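PDB 5MGY: FAD:protein FMN transferase from Pseudomonas stutzeri ATCC 14405 = CCUG 16156, which probably transfers FMN from FAD to threonine residues of target proteins with magnesium, releasing AMP, and matures the NosR protein needed for nitrous oxide reduction. Local coordinates for residues Gln48-Lys51 with Gln52-Tyr56; Thr308-Thr311 with Lys312-Glu316; Ile168-Leu171 with Lys172-Val176. All coordinates share one frame; numbering follows the deposited sequence.

All three contacts are local and partly buried, and each lies where a helix begins or ends. Contact 1 is nearest the centre of the chain; contact 3 has the most exposed residues, four of nine. Contacts 1 and 3 finish helices 35-53 and 159-173, which pack against each other, and each has side chains resting on the other's helix. One stops in an ST turn, the other in a Schellman motif. Contact 2 instead starts helix 312-318, directly after an edge strand, 306-310. Its chemistry is mainly polar, with a threonine cap and a serine-aspartate bond. In contacts 1 and 3 backbone bonds dominate, with leucines on the buried side; their basic side chains pair with acids outside the contacts.

Contact 1. Residues Gln48-Lys51 with Gln52-Tyr56; sequences QLDK and QLSTY. Unlike the reference sequence in segment 48-51: Gln48 (reference Glu).
Leu49 O accepts a backbone hydrogen bond from Leu53 N at 2.8 Å. One residue back, Gln52 N bonds to Gln48 O at 2.9 Å. The series then fades: Ser54 N reaches Asp50 O only weakly, at 3.4 Å, as the chain leaves helical geometry.

The side chains run alongside one another. CD2 of Leu49 lies 3.6 Å from CD1 of Leu53, and both leucines point the same way. Gln48, where the reference sequence has Glu, does likewise with Gln52. In both glutamines CG is anti to the carbonyl carbon (chi1 -76° and -63°), which lays the two chains side by side with their amide planes nearly parallel. Asp50 OD2 sits 3.6 Å from Ser54 CB.

Beyond the helix, Ser54 OG is anti to its own N. It accepts from Tyr56 N at 2.9 Å and forms an ST turn. Lys51 NZ turns to a salt bridge with Asp61.

The contact is the C-terminal end of helix 35-53. The side chain of Leu53 is about 12 Å from the bound magnesium ion. Leu49 touches Met79 of helix 78-93, and Tyr162 and Ala163 of helix 159-173. Leu53 meets Leu83 of helix 78-93.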
ATOM      1  N   GLN A  48      -7.565  -1.594 -15.624  1.00 38.65           N
ATOM      2  CA  GLN A  48      -6.312  -2.111 -16.062  1.00 43.92           C
ATOM      3  C   GLN A  48      -5.601  -2.784 -14.882  1.00 46.21           C
ATOM      4  O   GLN A  48      -4.951  -3.815 -15.056  1.00 50.14           O
ATOM      5  CB  GLN A  48      -5.402  -1.037 -16.554  1.00 46.03           C
ATOM      6  CG  GLN A  48      -5.700  -0.473 -17.895  1.00 49.31           C
ATOM      7  CD  GLN A  48      -4.786   0.705 -18.160  1.00 51.95           C
ATOM      8  OE1 GLN A  48      -5.241   1.860 -18.329  1.00 49.87           O
ATOM      9  NE2 GLN A  48      -3.460   0.434 -18.145  1.00 53.41           N
ATOM     10  N   LEU A  49      -5.682  -2.188 -13.696  1.00 43.31           N
ATOM     11  CA  LEU A  49      -4.958  -2.741 -12.569  1.00 42.43           C
ATOM     12  C   LEU A  49      -5.504  -4.089 -12.237  1.00 42.60           C
ATOM     13  O   LEU A  49      -4.741  -5.007 -11.983  1.00 43.19           O
ATOM     14  CB  LEU A  49      -5.007  -1.848 -11.341  1.00 39.77           C
ATOM     15  CG  LEU A  49      -4.193  -0.570 -11.450  1.00 38.35           C
ATOM     16  CD1 LEU A  49      -4.587   0.434 -10.391  1.00 38.46           C
ATOM     17  CD2 LEU A  49      -2.752  -0.824 -11.259  1.00 38.05           C
ATOM     18  N   ASP A  50      -6.815  -4.217 -12.271  1.00 42.63           N
ATOM     19  CA  ASP A  50      -7.444  -5.466 -11.930  1.00 45.87           C
ATOM     20  C   ASP A  50      -7.092  -6.560 -12.966  1.00 47.77           C
ATOM     21  O   ASP A  50      -6.855  -7.688 -12.633  1.00 52.47           O
ATOM     22  CB  ASP A  50      -8.918  -5.237 -11.901  1.00 49.88           C
ATOM     23  CG  ASP A  50      -9.655  -6.191 -10.978  1.00 55.22           C
ATOM     24  OD1 ASP A  50     -10.401  -5.784 -10.176  1.00 56.79           O
ATOM     25  OD2 ASP A  50      -9.648  -7.383 -11.007  1.00 61.14           O
ATOM     26  N   LYS A  51      -7.054  -6.202 -14.224  1.00 49.53           N
ATOM     27  CA  LYS A  51      -6.812  -7.164 -15.280  1.00 49.81           C
ATOM     28  C   LYS A  51      -5.365  -7.607 -15.249  1.00 45.57           C
ATOM     29  O   LYS A  51      -5.122  -8.749 -15.498  1.00 48.22           O
ATOM     30  CB  LYS A  51      -7.165  -6.543 -16.660  1.00 50.38           C
ATOM     31  CG  LYS A  51      -7.438  -7.540 -17.747  1.00 52.02           C
ATOM     32  CD  LYS A  51      -6.195  -7.949 -18.506  1.00 54.90           C
ATOM     33  CE  LYS A  51      -6.467  -9.236 -19.279  1.00 58.07           C
ATOM     34  NZ  LYS A  51      -5.200  -9.947 -19.600  1.00 59.52           N
ATOM     35  N   GLN A  52      -4.434  -6.681 -15.007  1.00 42.69           N
ATOM     36  CA  GLN A  52      -2.997  -6.964 -15.025  1.00 41.51           C
ATOM     37  C   GLN A  52      -2.557  -7.640 -13.690  1.00 39.48           C
ATOM     38  O   GLN A  52      -1.872  -8.652 -13.725  1.00 41.03           O
ATOM     39  CB  GLN A  52      -2.147  -5.687 -15.363  1.00 40.78           C
ATOM     40  CG  GLN A  52      -2.381  -5.070 -16.751  1.00 40.02           C
ATOM     41  CD  GLN A  52      -1.338  -4.029 -17.167  1.00 40.61           C
ATOM     42  OE1 GLN A  52      -0.155  -4.210 -17.009  1.00 45.63           O
ATOM     43  NE2 GLN A  52      -1.777  -2.954 -17.728  1.00 43.79           N
ATOM     44  N   LEU A  53      -3.021  -7.156 -12.540  1.00 37.14           N
ATOM     45  CA  LEU A  53      -2.357  -7.466 -11.234  1.00 35.45           C
ATOM     46  C   LEU A  53      -3.152  -8.247 -10.208  1.00 35.82           C
ATOM     47  O   LEU A  53      -2.559  -8.727  -9.296  1.00 35.76           O
ATOM     48  CB  LEU A  53      -1.949  -6.193 -10.520  1.00 32.87           C
ATOM     49  CG  LEU A  53      -1.231  -5.081 -11.266  1.00 31.68           C
ATOM     50  CD1 LEU A  53      -1.122  -3.867 -10.375  1.00 29.99           C
ATOM     51  CD2 LEU A  53       0.135  -5.547 -11.674  1.00 31.36           C
ATOM     52  N   SER A  54      -4.473  -8.329 -10.295  1.00 37.79           N
ATOM     53  CA  SER A  54      -5.242  -9.100  -9.314  1.00 37.78           C
ATOM     54  C   SER A  54      -5.059 -10.606  -9.413  1.00 38.81           C
ATOM     55  O   SER A  54      -5.294 -11.214 -10.430  1.00 41.95           O
ATOM     56  CB  SER A  54      -6.712  -8.862  -9.468  1.00 39.21           C
ATOM     57  OG  SER A  54      -7.394  -9.563  -8.467  1.00 38.25           O
ATOM     58  N   THR A  55      -4.669 -11.179  -8.298  1.00 39.88           N
ATOM     59  CA  THR A  55      -4.710 -12.602  -8.055  1.00 43.11           C
ATOM     60  C   THR A  55      -6.114 -13.146  -7.779  1.00 44.25           C
ATOM     61  O   THR A  55      -6.255 -14.328  -7.660  1.00 48.58           O
ATOM     62  CB  THR A  55      -3.764 -13.022  -6.865  1.00 41.31           C
ATOM     63  OG1 THR A  55      -4.047 -12.261  -5.701  1.00 40.66           O
ATOM     64  CG2 THR A  55      -2.329 -12.774  -7.203  1.00 40.92           C
ATOM     65  N   TYR A  56      -7.135 -12.303  -7.667  1.00 46.99           N
ATOM     66  CA  TYR A  56      -8.515 -12.750  -7.488  1.00 47.33           C
ATOM     67  C   TYR A  56      -9.291 -12.924  -8.754  1.00 53.56           C
ATOM     68  O   TYR A  56     -10.469 -13.224  -8.680  1.00 56.59           O
ATOM     69  CB  TYR A  56      -9.254 -11.798  -6.595  1.00 45.51           C
ATOM     70  CG  TYR A  56      -8.757 -11.898  -5.167  1.00 46.29           C
ATOM     71  CD1 TYR A  56      -9.484 -12.565  -4.191  1.00 47.18           C
ATOM     72  CD2 TYR A  56      -7.523 -11.328  -4.775  1.00 44.87           C
ATOM     73  CE1 TYR A  56      -8.992 -12.643  -2.872  1.00 45.88           C
ATOM     74  CE2 TYR A  56      -7.034 -11.401  -3.466  1.00 39.68           C
ATOM     75  CZ  TYR A  56      -7.757 -12.061  -2.520  1.00 41.53           C
ATOM     76  OH  TYR A  56      -7.245 -12.170  -1.248  1.00 38.94           O
TER

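Contact 2. Residues Thr308-Thr311 with Lys312-Glu316; sequences TTST and KAFDE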
ATOM      1  N   THR A 308       2.075   6.045  20.998  1.00 53.60           N
ATOM      2  CA  THR A 308       2.410   6.511  19.642  1.00 55.94           C
ATOM      3  C   THR A 308       3.844   7.029  19.502  1.00 53.82           C
ATOM      4  O   THR A 308       4.382   7.715  20.343  1.00 56.05           O
ATOM      5  CB  THR A 308       1.377   7.598  19.109  1.00 60.35           C
ATOM      6  OG1 THR A 308       1.454   8.822  19.871  1.00 59.42           O
ATOM      7  CG2 THR A 308      -0.085   7.083  19.143  1.00 59.84           C
ATOM      8  N   THR A 309       4.443   6.788  18.366  1.00 55.71           N
ATOM      9  CA  THR A 309       5.813   7.233  18.174  1.00 58.81           C
ATOM     10  C   THR A 309       5.942   7.726  16.737  1.00 55.66           C
ATOM     11  O   THR A 309       5.431   7.132  15.832  1.00 56.49           O
ATOM     12  CB  THR A 309       6.803   6.073  18.484  1.00 60.45           C
ATOM     13  OG1 THR A 309       6.268   5.261  19.556  1.00 59.04           O
ATOM     14  CG2 THR A 309       8.207   6.620  18.821  1.00 62.22           C
ATOM     15  N   SER A 310       6.605   8.839  16.557  1.00 59.67           N
ATOM     16  CA  SER A 310       6.767   9.477  15.272  1.00 60.00           C
ATOM     17  C   SER A 310       8.274   9.465  15.001  1.00 55.81           C
ATOM     18  O   SER A 310       9.030   9.239  15.894  1.00 58.12           O
ATOM     19  CB  SER A 310       6.130  10.905  15.292  1.00 61.79           C
ATOM     20  OG  SER A 310       6.872  11.869  16.058  1.00 62.76           O
ATOM     21  N   THR A 311       8.699   9.624  13.768  1.00 54.34           N
ATOM     22  CA  THR A 311      10.109   9.654  13.478  1.00 55.01           C
ATOM     23  C   THR A 311      10.527  11.073  13.444  1.00 54.25           C
ATOM     24  O   THR A 311       9.723  11.988  13.573  1.00 53.75           O
ATOM     25  CB  THR A 311      10.440   9.005  12.112  1.00 57.79           C
ATOM     26  OG1 THR A 311       9.869   9.787  11.043  1.00 58.51           O
ATOM     27  CG2 THR A 311       9.940   7.548  12.083  1.00 56.46           C
ATOM     28  N   LYS A 312      11.812  11.226  13.245  1.00 58.37           N
ATOM     29  CA  LYS A 312      12.459  12.489  13.053  1.00 65.43           C
ATOM     30  C   LYS A 312      11.993  13.210  11.800  1.00 62.91           C
ATOM     31  O   LYS A 312      11.663  14.386  11.874  1.00 64.39           O
ATOM     32  CB  LYS A 312      13.950  12.215  12.991  1.00 72.89           C
ATOM     33  CG  LYS A 312      14.840  13.418  12.860  1.00 83.06           C
ATOM     34  CD  LYS A 312      16.309  13.007  12.817  1.00 91.35           C
ATOM     35  CE  LYS A 312      16.728  12.243  14.080  1.00 96.01           C
ATOM     36  NZ  LYS A 312      18.196  12.099  14.183  1.00 96.34           N
ATOM     37  N   ALA A 313      11.965  12.501  10.665  1.00 61.75           N
ATOM     38  CA  ALA A 313      11.514  13.068   9.377  1.00 55.88           C
ATOM     39  C   ALA A 313      10.059  13.499   9.467  1.00 51.84           C
ATOM     40  O   ALA A 313       9.693  14.534   8.909  1.00 51.70           O
ATOM     41  CB  ALA A 313      11.722  12.083   8.220  1.00 53.70           C
ATOM     42  N   PHE A 314       9.237  12.714  10.160  1.00 47.94           N
ATOM     43  CA  PHE A 314       7.834  13.071  10.386  1.00 49.65           C
ATOM     44  C   PHE A 314       7.704  14.346  11.200  1.00 55.79           C
ATOM     45  O   PHE A 314       6.798  15.155  10.961  1.00 55.11           O
ATOM     46  CB  PHE A 314       7.125  11.946  11.119  1.00 48.48           C
ATOM     47  CG  PHE A 314       5.666  12.185  11.380  1.00 47.07           C
ATOM     48  CD1 PHE A 314       5.238  12.906  12.483  1.00 50.34           C
ATOM     49  CD2 PHE A 314       4.720  11.626  10.559  1.00 49.29           C
ATOM     50  CE1 PHE A 314       3.873  13.086  12.730  1.00 54.55           C
ATOM     51  CE2 PHE A 314       3.356  11.793  10.777  1.00 52.13           C
ATOM     52  CZ  PHE A 314       2.926  12.529  11.867  1.00 54.90           C
ATOM     53  N   ASP A 315       8.585  14.497  12.196  1.00 67.20           N
ATOM     54  CA  ASP A 315       8.542  15.645  13.121  1.00 71.58           C
ATOM     55  C   ASP A 315       8.949  16.970  12.435  1.00 72.08           C
ATOM     56  O   ASP A 315       8.270  17.987  12.656  1.00 69.41           O
ATOM     57  CB  ASP A 315       9.342  15.354  14.414  1.00 74.73           C
ATOM     58  CG  ASP A 315       8.597  14.429  15.391  1.00 73.93           C
ATOM     59  OD1 ASP A 315       7.351  14.341  15.319  1.00 73.01           O
ATOM     60  OD2 ASP A 315       9.262  13.781  16.233  1.00 73.96           O
ATOM     61  N   GLU A 316      10.005  16.950  11.599  1.00 70.65           N
ATOM     62  CA  GLU A 316      10.330  18.106  10.729  1.00 73.25           C
ATOM     63  C   GLU A 316       9.167  18.502   9.807  1.00 70.94           C
ATOM     64  O   GLU A 316       8.815  19.665   9.732  1.00 78.57           O
ATOM     65  CB  GLU A 316      11.618  17.888   9.916  1.00 75.74           C
ATOM     66  CG  GLU A 316      12.861  18.375  10.648  1.00 82.71           C
ATOM     67  CD  GLU A 316      13.968  17.340  10.654  1.00 89.32           C
ATOM     68  OE1 GLU A 316      14.273  16.772   9.598  1.00 92.28           O
ATOM     69  OE2 GLU A 316      14.524  17.090  11.732  1.00 93.00           O
TER
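Ser310 lays its CB against the ring of Phe314, 3.6 Å from CD1, in an oblique approach. The ring is brought there because Phe314 CG is anti to its backbone N, on a bond that already heads toward the strand. It also meets Ala295 of strand 295-301, and the ring of Phe318 at a steep angle.

The hydroxyl of Ser310 has a different partner. OG donates to Asp315 OD1 at 2.6 Å. It meets the syn side of that oxygen, but from outside the carboxylate plane. OD1 also lies at the edge of the Phe314 ring, in its plane. The carboxylate of the helix thus reaches back to Ser310, the last residue of the strand. With an alanine here in place of Asp315, the Ser310 hydroxyl would probably lose its acceptor and be set free to turn, leaving strand and helix one side-chain bond fewer.

Thr311 works mainly through its oxygens. OG1 accepts from Phe314 N at 3.1 Å in a nearly straight bond, with an N-H...O angle of 164°. The same OG1 is hydrogen-bonded to Ile294 O and, weakly, to Ala296 N, so the buried hydroxyl is also tied to the start of strand 295-301. Chi1 of 66° sets OG1 between the backbone N and the carbonyl carbon, which lets it face the start of the helix. Thr311 O takes Asp315 N at 3.1 Å, the first backbone bond of the turn. Glu290 of helix 267-292 accepts from Lys312 N, another N-H at the helix start.

Strand 308-310 and helix 312-316 run at 79° to each other. The arrangement is a classic threonine N-cap, here making the sharp passage from an edge strand of the antiparallel sheet into helix 312-318.

Contact 3. Residues Ile168-Leu171 with Lys172-Val176; sequences IDRL and KALGV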
ATOM      1  N   ILE A 168      -3.387  10.410 -10.264  1.00 39.69           N
ATOM      2  CA  ILE A 168      -2.813  11.757 -10.243  1.00 40.84           C
ATOM      3  C   ILE A 168      -2.054  12.137 -11.537  1.00 40.80           C
ATOM      4  O   ILE A 168      -2.121  13.263 -11.977  1.00 44.73           O
ATOM      5  CB  ILE A 168      -1.956  11.963  -8.985  1.00 41.10           C
ATOM      6  CG1 ILE A 168      -2.876  12.034  -7.769  1.00 41.86           C
ATOM      7  CG2 ILE A 168      -1.126  13.244  -9.058  1.00 40.95           C
ATOM      8  CD1 ILE A 168      -2.150  12.027  -6.423  1.00 42.56           C
ATOM      9  N   ASP A 169      -1.323  11.242 -12.154  1.00 42.98           N
ATOM     10  CA  ASP A 169      -0.671  11.609 -13.409  1.00 46.08           C
ATOM     11  C   ASP A 169      -1.735  12.054 -14.426  1.00 45.99           C
ATOM     12  O   ASP A 169      -1.516  13.001 -15.183  1.00 44.25           O
ATOM     13  CB  ASP A 169       0.193  10.466 -13.963  1.00 46.35           C
ATOM     14  CG  ASP A 169       1.414  10.147 -13.060  1.00 50.83           C
ATOM     15  OD1 ASP A 169       1.818  10.979 -12.212  1.00 56.69           O
ATOM     16  OD2 ASP A 169       1.988   9.034 -13.175  1.00 53.77           O
ATOM     17  N   ARG A 170      -2.886  11.382 -14.401  1.00 46.95           N
ATOM     18  CA  ARG A 170      -3.970  11.655 -15.334  1.00 50.84           C
ATOM     19  C   ARG A 170      -4.728  12.907 -15.100  1.00 49.60           C
ATOM     20  O   ARG A 170      -5.153  13.519 -16.065  1.00 52.28           O
ATOM     21  CB  ARG A 170      -5.004  10.545 -15.363  1.00 54.43           C
ATOM     22  CG  ARG A 170      -4.589   9.399 -16.264  1.00 62.83           C
ATOM     23  CD  ARG A 170      -4.307   9.798 -17.713  1.00 66.06           C
ATOM     24  NE  ARG A 170      -5.476  10.340 -18.422  1.00 67.99           N
ATOM     25  CZ  ARG A 170      -5.415  10.955 -19.613  1.00 68.81           C
ATOM     26  NH1 ARG A 170      -4.225  11.145 -20.197  1.00 69.99           N
ATOM     27  NH2 ARG A 170      -6.529  11.408 -20.208  1.00 62.32           N
ATOM     28  N   LEU A 171      -4.975  13.236 -13.836  1.00 45.70           N
ATOM     29  CA  LEU A 171      -5.570  14.508 -13.475  1.00 41.47           C
ATOM     30  C   LEU A 171      -4.632  15.642 -13.857  1.00 40.89           C
ATOM     31  O   LEU A 171      -5.107  16.662 -14.320  1.00 39.18           O
ATOM     32  CB  LEU A 171      -5.866  14.592 -11.980  1.00 40.11           C
ATOM     33  CG  LEU A 171      -6.746  13.562 -11.318  1.00 39.00           C
ATOM     34  CD1 LEU A 171      -7.180  14.132  -9.991  1.00 40.39           C
ATOM     35  CD2 LEU A 171      -7.946  13.215 -12.154  1.00 39.06           C
ATOM     36  N   LYS A 172      -3.322  15.466 -13.652  1.00 41.36           N
ATOM     37  CA  LYS A 172      -2.341  16.469 -14.039  1.00 41.99           C
ATOM     38  C   LYS A 172      -2.323  16.595 -15.535  1.00 41.22           C
ATOM     39  O   LYS A 172      -2.350  17.694 -16.058  1.00 42.99           O
ATOM     40  CB  LYS A 172      -0.943  16.179 -13.523  1.00 43.20           C
ATOM     41  CG  LYS A 172      -0.781  16.541 -12.073  1.00 47.20           C
ATOM     42  CD  LYS A 172       0.609  16.248 -11.498  1.00 49.05           C
ATOM     43  CE  LYS A 172       0.487  16.464  -9.988  1.00 54.44           C
ATOM     44  NZ  LYS A 172       1.790  16.511  -9.303  1.00 60.44           N
ATOM     45  N   ALA A 173      -2.324  15.482 -16.229  1.00 41.37           N
ATOM     46  CA  ALA A 173      -2.264  15.534 -17.680  1.00 45.55           C
ATOM     47  C   ALA A 173      -3.491  16.275 -18.289  1.00 47.75           C
ATOM     48  O   ALA A 173      -3.368  16.996 -19.284  1.00 49.60           O
ATOM     49  CB  ALA A 173      -2.084  14.128 -18.256  1.00 44.87           C
ATOM     50  N   LEU A 174      -4.636  16.140 -17.633  1.00 50.11           N
ATOM     51  CA  LEU A 174      -5.854  16.847 -17.994  1.00 51.61           C
ATOM     52  C   LEU A 174      -5.974  18.233 -17.370  1.00 52.99           C
ATOM     53  O   LEU A 174      -7.064  18.759 -17.301  1.00 54.92           O
ATOM     54  CB  LEU A 174      -7.073  16.020 -17.573  1.00 53.03           C
ATOM     55  CG  LEU A 174      -7.258  14.678 -18.262  1.00 57.66           C
ATOM     56  CD1 LEU A 174      -8.502  13.994 -17.734  1.00 58.06           C
ATOM     57  CD2 LEU A 174      -7.378  14.816 -19.764  1.00 60.82           C
ATOM     58  N   GLY A 175      -4.886  18.840 -16.911  1.00 56.79           N
ATOM     59  CA  GLY A 175      -4.925  20.248 -16.448  1.00 59.62           C
ATOM     60  C   GLY A 175      -5.215  20.543 -14.986  1.00 58.55           C
ATOM     61  O   GLY A 175      -5.011  21.684 -14.588  1.00 65.74           O
ATOM     62  N   VAL A 176      -5.634  19.542 -14.192  1.00 52.84           N
ATOM     63  CA  VAL A 176      -6.033  19.735 -12.770  1.00 47.58           C
ATOM     64  C   VAL A 176      -4.809  20.031 -11.905  1.00 42.99           C
ATOM     65  O   VAL A 176      -3.754  19.450 -12.061  1.00 39.71           O
ATOM     66  CB  VAL A 176      -6.789  18.493 -12.232  1.00 49.15           C
ATOM     67  CG1 VAL A 176      -7.192  18.634 -10.772  1.00 49.10           C
ATOM     68  CG2 VAL A 176      -8.019  18.188 -13.076  1.00 50.23           C
TER
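The Arg170 guanidinium has Leu174 CG over one face, while Ala173 CB approaches it obliquely. The closest touch is Arg170 NH2 to Leu174 CD2, at 3.5 Å. The arginine chain bends at chi2 and chi3 (-57° and -63°), and this folds its end back toward the next turn. The Arg170 and Leu174 side chains cross at a slant. NE of Arg170 forms a salt bridge with Glu41 of helix 35-53, which holds the group in place.

The helix backbone is regular at first. Lys172 N bonds to Ile168 O at 3.0 Å, and Ala173 N to Asp169 O at 2.8 Å. Leu174 N still bonds to Arg170 O at 3.1 Å.

The helix then closes in a Schellman motif. Val176 N steps back to Leu171 O at 2.9 Å, and Gly175 N bonds to Lys172 O. Gly175 takes the C-prime place with a phi of 91°, where a CB would be pressed against the carbonyl O of Leu174. The fold-back also brings Val176 CB to 4.0 Å from Leu171 CB, the apolar touch that usually goes with this motif.

Ile168 and Lys172 lie alongside each other, with Ile168 CG2 3.7 Å from CE of the extended lysine. Lys172 NZ goes on to a salt bridge with Glu190. Ile168 and Leu171 rest on Tyr179 of strand 179-183, and Leu171 and Leu174 both meet Leu38 of helix 35-53.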